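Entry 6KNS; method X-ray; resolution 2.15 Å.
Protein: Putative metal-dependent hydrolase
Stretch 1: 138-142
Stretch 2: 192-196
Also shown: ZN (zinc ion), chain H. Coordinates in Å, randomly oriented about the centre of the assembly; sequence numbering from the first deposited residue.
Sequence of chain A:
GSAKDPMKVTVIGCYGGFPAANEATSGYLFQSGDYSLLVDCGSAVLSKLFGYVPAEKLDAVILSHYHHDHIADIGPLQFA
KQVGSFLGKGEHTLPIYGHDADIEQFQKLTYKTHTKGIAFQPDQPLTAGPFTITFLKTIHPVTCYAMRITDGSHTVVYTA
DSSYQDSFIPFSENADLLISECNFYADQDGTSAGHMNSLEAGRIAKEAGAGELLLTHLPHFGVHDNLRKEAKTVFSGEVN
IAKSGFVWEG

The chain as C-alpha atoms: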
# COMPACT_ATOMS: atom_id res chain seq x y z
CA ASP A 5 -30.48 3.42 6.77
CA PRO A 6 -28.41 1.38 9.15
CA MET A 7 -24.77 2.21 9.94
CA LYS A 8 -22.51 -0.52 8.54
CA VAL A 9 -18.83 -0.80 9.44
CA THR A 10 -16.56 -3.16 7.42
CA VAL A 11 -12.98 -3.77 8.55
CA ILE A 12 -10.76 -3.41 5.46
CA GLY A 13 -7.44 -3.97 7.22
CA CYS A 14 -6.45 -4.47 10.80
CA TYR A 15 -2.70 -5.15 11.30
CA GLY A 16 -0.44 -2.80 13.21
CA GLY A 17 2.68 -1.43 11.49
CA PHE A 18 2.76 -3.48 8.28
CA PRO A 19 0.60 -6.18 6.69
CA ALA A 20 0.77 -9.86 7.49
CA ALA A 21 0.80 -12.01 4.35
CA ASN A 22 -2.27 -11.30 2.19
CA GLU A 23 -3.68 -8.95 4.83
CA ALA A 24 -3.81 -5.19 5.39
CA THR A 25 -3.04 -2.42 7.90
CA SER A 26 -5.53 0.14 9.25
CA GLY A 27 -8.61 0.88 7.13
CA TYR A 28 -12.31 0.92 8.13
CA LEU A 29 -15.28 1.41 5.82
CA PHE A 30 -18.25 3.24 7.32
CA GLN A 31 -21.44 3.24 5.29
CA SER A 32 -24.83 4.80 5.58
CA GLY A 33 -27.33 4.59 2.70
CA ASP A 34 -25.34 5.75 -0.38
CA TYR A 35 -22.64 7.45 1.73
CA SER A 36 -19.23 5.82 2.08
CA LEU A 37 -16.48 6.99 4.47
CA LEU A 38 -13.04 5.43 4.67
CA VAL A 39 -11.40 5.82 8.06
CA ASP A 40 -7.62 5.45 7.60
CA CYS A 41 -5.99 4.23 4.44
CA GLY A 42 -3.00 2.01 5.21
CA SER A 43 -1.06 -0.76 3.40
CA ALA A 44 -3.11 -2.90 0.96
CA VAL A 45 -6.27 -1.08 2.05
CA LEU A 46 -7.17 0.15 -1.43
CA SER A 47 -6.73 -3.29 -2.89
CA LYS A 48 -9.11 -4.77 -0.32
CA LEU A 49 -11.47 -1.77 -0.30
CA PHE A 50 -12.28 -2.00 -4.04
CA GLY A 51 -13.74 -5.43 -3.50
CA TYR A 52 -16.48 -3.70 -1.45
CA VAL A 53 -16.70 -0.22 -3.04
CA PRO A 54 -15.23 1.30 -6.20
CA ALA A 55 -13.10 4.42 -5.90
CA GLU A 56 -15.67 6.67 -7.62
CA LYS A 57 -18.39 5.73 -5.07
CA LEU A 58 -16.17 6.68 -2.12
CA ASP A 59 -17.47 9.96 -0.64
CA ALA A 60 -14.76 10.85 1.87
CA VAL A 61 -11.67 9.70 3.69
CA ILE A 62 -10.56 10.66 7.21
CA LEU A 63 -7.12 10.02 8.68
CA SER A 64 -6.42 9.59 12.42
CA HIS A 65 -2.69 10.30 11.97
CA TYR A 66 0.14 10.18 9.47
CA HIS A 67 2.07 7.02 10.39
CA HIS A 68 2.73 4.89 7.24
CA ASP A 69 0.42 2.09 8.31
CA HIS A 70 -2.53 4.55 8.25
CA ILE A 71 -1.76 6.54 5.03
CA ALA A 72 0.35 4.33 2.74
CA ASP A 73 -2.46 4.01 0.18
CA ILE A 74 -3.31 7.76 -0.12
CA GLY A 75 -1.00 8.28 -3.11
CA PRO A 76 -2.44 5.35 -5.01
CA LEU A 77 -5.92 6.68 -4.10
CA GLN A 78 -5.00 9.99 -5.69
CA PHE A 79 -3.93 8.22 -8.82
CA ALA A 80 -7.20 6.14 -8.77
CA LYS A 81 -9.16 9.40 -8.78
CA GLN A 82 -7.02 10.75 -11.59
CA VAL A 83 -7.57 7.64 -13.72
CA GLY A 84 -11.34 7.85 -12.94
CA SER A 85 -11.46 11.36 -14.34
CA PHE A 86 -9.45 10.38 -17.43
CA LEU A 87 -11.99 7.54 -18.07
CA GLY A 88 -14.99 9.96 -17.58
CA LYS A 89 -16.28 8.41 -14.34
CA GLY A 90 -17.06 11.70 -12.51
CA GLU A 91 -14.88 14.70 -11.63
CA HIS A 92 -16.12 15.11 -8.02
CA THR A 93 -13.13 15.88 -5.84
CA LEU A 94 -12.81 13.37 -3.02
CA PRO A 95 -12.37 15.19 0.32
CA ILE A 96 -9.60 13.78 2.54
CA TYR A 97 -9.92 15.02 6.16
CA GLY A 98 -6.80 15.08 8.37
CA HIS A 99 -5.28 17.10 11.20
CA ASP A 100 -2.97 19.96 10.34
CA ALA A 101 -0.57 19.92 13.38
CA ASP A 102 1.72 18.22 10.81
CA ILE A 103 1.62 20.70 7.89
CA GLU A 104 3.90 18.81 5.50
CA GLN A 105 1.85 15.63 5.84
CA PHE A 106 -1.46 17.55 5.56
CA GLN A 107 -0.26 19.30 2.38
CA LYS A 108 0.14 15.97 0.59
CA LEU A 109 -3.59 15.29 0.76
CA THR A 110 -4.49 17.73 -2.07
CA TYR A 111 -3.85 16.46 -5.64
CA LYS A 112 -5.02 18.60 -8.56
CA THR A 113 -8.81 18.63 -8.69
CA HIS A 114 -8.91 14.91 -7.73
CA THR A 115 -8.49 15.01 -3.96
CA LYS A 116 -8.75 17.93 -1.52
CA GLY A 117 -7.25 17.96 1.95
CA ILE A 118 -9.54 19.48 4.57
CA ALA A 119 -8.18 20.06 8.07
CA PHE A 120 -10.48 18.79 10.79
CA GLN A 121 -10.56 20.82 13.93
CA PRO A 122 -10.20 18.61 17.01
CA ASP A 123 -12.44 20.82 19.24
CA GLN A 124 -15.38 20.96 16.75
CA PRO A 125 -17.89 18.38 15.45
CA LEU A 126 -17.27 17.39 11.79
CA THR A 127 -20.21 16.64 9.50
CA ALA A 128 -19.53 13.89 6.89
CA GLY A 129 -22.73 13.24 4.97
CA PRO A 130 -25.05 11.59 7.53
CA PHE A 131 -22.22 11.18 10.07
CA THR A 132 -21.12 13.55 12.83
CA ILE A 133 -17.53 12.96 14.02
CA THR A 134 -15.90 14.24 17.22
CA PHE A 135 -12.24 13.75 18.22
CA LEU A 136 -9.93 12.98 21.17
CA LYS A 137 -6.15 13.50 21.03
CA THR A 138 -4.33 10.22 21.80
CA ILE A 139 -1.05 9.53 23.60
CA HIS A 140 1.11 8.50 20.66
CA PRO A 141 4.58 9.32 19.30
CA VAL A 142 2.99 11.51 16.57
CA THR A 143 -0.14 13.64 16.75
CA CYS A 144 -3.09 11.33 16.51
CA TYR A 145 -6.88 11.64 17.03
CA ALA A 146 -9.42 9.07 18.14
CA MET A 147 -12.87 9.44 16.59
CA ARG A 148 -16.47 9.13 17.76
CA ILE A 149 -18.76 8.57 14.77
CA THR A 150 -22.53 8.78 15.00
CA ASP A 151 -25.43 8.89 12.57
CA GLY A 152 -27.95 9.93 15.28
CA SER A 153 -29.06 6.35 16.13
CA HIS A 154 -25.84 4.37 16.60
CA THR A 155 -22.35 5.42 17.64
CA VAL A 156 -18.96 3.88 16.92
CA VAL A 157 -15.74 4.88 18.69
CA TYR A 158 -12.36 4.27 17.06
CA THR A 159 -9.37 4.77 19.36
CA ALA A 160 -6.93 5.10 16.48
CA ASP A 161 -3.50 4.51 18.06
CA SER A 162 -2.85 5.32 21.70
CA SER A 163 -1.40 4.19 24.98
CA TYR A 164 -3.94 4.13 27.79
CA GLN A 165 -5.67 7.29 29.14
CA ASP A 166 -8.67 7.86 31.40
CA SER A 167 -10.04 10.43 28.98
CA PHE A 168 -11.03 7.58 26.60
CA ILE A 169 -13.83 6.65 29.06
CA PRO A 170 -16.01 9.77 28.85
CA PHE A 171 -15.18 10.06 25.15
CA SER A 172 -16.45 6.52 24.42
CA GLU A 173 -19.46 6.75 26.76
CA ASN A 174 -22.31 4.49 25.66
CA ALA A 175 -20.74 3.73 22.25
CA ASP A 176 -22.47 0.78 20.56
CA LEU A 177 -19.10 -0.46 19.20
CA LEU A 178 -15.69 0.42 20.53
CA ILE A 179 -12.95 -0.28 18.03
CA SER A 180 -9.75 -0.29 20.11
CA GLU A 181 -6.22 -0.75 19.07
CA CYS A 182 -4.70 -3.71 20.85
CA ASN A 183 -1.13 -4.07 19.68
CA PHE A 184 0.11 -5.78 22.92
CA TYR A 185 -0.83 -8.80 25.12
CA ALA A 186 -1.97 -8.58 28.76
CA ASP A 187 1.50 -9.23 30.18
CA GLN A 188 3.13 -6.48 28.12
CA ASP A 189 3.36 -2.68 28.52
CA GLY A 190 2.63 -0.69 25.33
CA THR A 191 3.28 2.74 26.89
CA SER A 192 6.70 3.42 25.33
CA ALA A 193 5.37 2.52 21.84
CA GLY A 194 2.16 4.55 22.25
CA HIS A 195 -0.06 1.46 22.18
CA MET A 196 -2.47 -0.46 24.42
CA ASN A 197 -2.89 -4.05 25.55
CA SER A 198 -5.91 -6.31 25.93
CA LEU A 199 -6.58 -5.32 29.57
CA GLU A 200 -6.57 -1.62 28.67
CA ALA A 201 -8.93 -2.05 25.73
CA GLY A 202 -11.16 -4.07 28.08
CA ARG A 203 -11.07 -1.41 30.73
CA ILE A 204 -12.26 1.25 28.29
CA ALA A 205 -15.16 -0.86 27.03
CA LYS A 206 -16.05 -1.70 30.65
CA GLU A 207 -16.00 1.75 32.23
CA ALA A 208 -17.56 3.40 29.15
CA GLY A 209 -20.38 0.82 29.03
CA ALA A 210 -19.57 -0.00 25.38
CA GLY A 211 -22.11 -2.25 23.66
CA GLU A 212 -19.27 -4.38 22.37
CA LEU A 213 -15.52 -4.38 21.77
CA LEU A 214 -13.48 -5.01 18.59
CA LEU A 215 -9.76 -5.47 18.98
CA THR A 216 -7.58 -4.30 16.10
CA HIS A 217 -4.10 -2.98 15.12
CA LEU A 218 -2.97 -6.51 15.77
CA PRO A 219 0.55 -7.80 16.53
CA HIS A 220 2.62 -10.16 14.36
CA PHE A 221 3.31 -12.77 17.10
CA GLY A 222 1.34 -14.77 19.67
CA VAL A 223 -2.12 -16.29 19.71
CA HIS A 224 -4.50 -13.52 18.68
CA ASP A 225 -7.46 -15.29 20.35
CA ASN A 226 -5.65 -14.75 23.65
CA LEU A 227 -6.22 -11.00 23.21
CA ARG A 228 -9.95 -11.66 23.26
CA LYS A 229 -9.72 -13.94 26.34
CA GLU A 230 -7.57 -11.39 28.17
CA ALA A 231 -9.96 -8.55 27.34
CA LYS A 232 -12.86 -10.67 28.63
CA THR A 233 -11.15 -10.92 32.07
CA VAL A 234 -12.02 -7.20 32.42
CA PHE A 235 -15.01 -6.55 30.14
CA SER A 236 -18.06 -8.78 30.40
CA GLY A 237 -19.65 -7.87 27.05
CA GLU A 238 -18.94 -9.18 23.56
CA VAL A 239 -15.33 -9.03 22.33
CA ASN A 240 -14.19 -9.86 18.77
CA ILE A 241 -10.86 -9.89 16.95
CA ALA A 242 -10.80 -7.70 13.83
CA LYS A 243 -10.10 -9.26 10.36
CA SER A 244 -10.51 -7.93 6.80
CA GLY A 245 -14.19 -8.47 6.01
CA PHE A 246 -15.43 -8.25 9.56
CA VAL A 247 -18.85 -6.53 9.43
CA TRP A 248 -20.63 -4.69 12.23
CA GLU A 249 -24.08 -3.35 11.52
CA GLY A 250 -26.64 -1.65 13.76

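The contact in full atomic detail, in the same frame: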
# COMPACT_ATOMS: atom_id res chain seq x y z
N THR A 138 -4.83 11.44 21.15
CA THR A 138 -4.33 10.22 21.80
C THR A 138 -2.91 10.45 22.35
O THR A 138 -2.28 11.46 22.09
CB THR A 138 -4.35 9.04 20.82
OG1 THR A 138 -3.46 9.28 19.72
CG2 THR A 138 -5.80 8.81 20.27
N ILE A 139 -2.42 9.50 23.13
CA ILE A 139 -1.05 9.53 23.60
C ILE A 139 -0.30 8.63 22.64
O ILE A 139 -0.46 7.42 22.67
CB ILE A 139 -0.91 9.05 25.02
CG1 ILE A 139 -1.94 9.76 25.93
CG2 ILE A 139 0.53 9.27 25.49
CD1 ILE A 139 -1.60 9.69 27.43
N HIS A 140 0.47 9.24 21.73
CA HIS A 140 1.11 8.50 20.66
C HIS A 140 2.38 9.25 20.20
O HIS A 140 2.48 10.44 20.43
CB HIS A 140 0.11 8.34 19.52
CG HIS A 140 0.42 7.22 18.60
ND1 HIS A 140 0.61 5.94 19.05
CD2 HIS A 140 0.58 7.17 17.25
CE1 HIS A 140 0.87 5.15 18.03
NE2 HIS A 140 0.86 5.87 16.93
N PRO A 141 3.37 8.56 19.62
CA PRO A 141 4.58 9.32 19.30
C PRO A 141 4.43 10.38 18.21
O PRO A 141 5.36 11.12 18.02
CB PRO A 141 5.59 8.25 18.84
CG PRO A 141 4.97 6.93 19.12
CD PRO A 141 3.53 7.12 19.43
N VAL A 142 3.35 10.37 17.42
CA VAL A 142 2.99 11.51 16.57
C VAL A 142 1.57 11.92 16.92
O VAL A 142 0.83 11.16 17.54
CB VAL A 142 3.08 11.21 15.04
CG1 VAL A 142 4.54 10.92 14.60
CG2 VAL A 142 2.11 10.07 14.61
N SER A 192 5.57 2.80 26.04
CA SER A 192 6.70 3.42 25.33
C SER A 192 6.50 3.41 23.81
O SER A 192 7.06 4.26 23.14
CB SER A 192 8.04 2.77 25.73
OG SER A 192 8.18 1.51 25.10
N ALA A 193 5.71 2.48 23.27
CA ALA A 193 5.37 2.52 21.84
C ALA A 193 4.11 3.31 21.51
O ALA A 193 3.73 3.40 20.34
CB ALA A 193 5.23 1.07 21.28
N GLY A 194 3.43 3.85 22.51
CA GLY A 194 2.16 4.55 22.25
C GLY A 194 1.01 3.64 21.84
O GLY A 194 0.16 4.00 21.01
N HIS A 195 0.99 2.45 22.44
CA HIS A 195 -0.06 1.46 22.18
C HIS A 195 -0.68 0.91 23.46
O HIS A 195 -0.20 1.13 24.57
CB HIS A 195 0.49 0.30 21.35
CG HIS A 195 0.89 0.68 19.96
ND1 HIS A 195 0.03 1.28 19.06
CD2 HIS A 195 2.07 0.52 19.31
CE1 HIS A 195 0.67 1.48 17.92
NE2 HIS A 195 1.91 1.06 18.06
N MET A 196 -1.78 0.18 23.29
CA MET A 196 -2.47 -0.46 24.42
C MET A 196 -2.42 -1.98 24.36
O MET A 196 -2.14 -2.56 23.32
CB MET A 196 -3.93 0.00 24.42
CG MET A 196 -4.11 1.38 25.09
SD MET A 196 -5.83 1.84 25.31
CE MET A 196 -6.31 2.14 23.60
ZN ZN H . 0.67 5.06 14.83

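Two irregular loop segments of one chain meet at a small contact, 169 Å² of buried surface in all, centred where the CA atoms of His140 and Gly194 lie 4.4 Å apart. Thr138 stands out of reach of the other stretch; its OG1 is hydrogen-bonded elsewhere in the structure. Ile139 contributes backbone rather than side chain: its O lies 3.9 Å from Gly194 O, while its CA-to-CB bond points sideways and its side chain makes no contact with the other stretch. His140 carries the contact. Its CA-to-CB bond points sideways, but chi1 near t (-158°) brings the ring closer to the second stretch, where ND1 donates a hydrogen bond to Gly194 O (2.8 Å, N-H...O angle 137°). The acceptor sits at the ring edge, near the ring plane. The other ring nitrogen, NE2, binds the zinc ion at 2.3 Å, alongside three atoms from elsewhere in the structure. With NE2 occupied by the metal and ND1 donating a hydrogen bond to a backbone carbonyl, the imidazole is fixed through both nitrogens, a common arrangement for zinc-binding histidines and one in keeping with a putative metal-dependent hydrolase. The same ring turns its edge toward the face of His195 in an offset edge-to-face pair, with centroids 5.4 Å apart, planes at 61° and His140 CE1 3.7 Å from His195 CE1. Pro141 packs its ring against the backbone of the second loop, its CD lying 3.8 Å from Ala193 O and 4.1 Å from Gly194 CA; the CB of Ala193 points away. This close fit leaves no room for a side chain at Gly194: an ideal CB would clash with Pro141 CD at 2.6 Å and with His140 ND1 at 2.8 Å, and the positive phi of 70° independently favours glycine. Val142 has already left the contact.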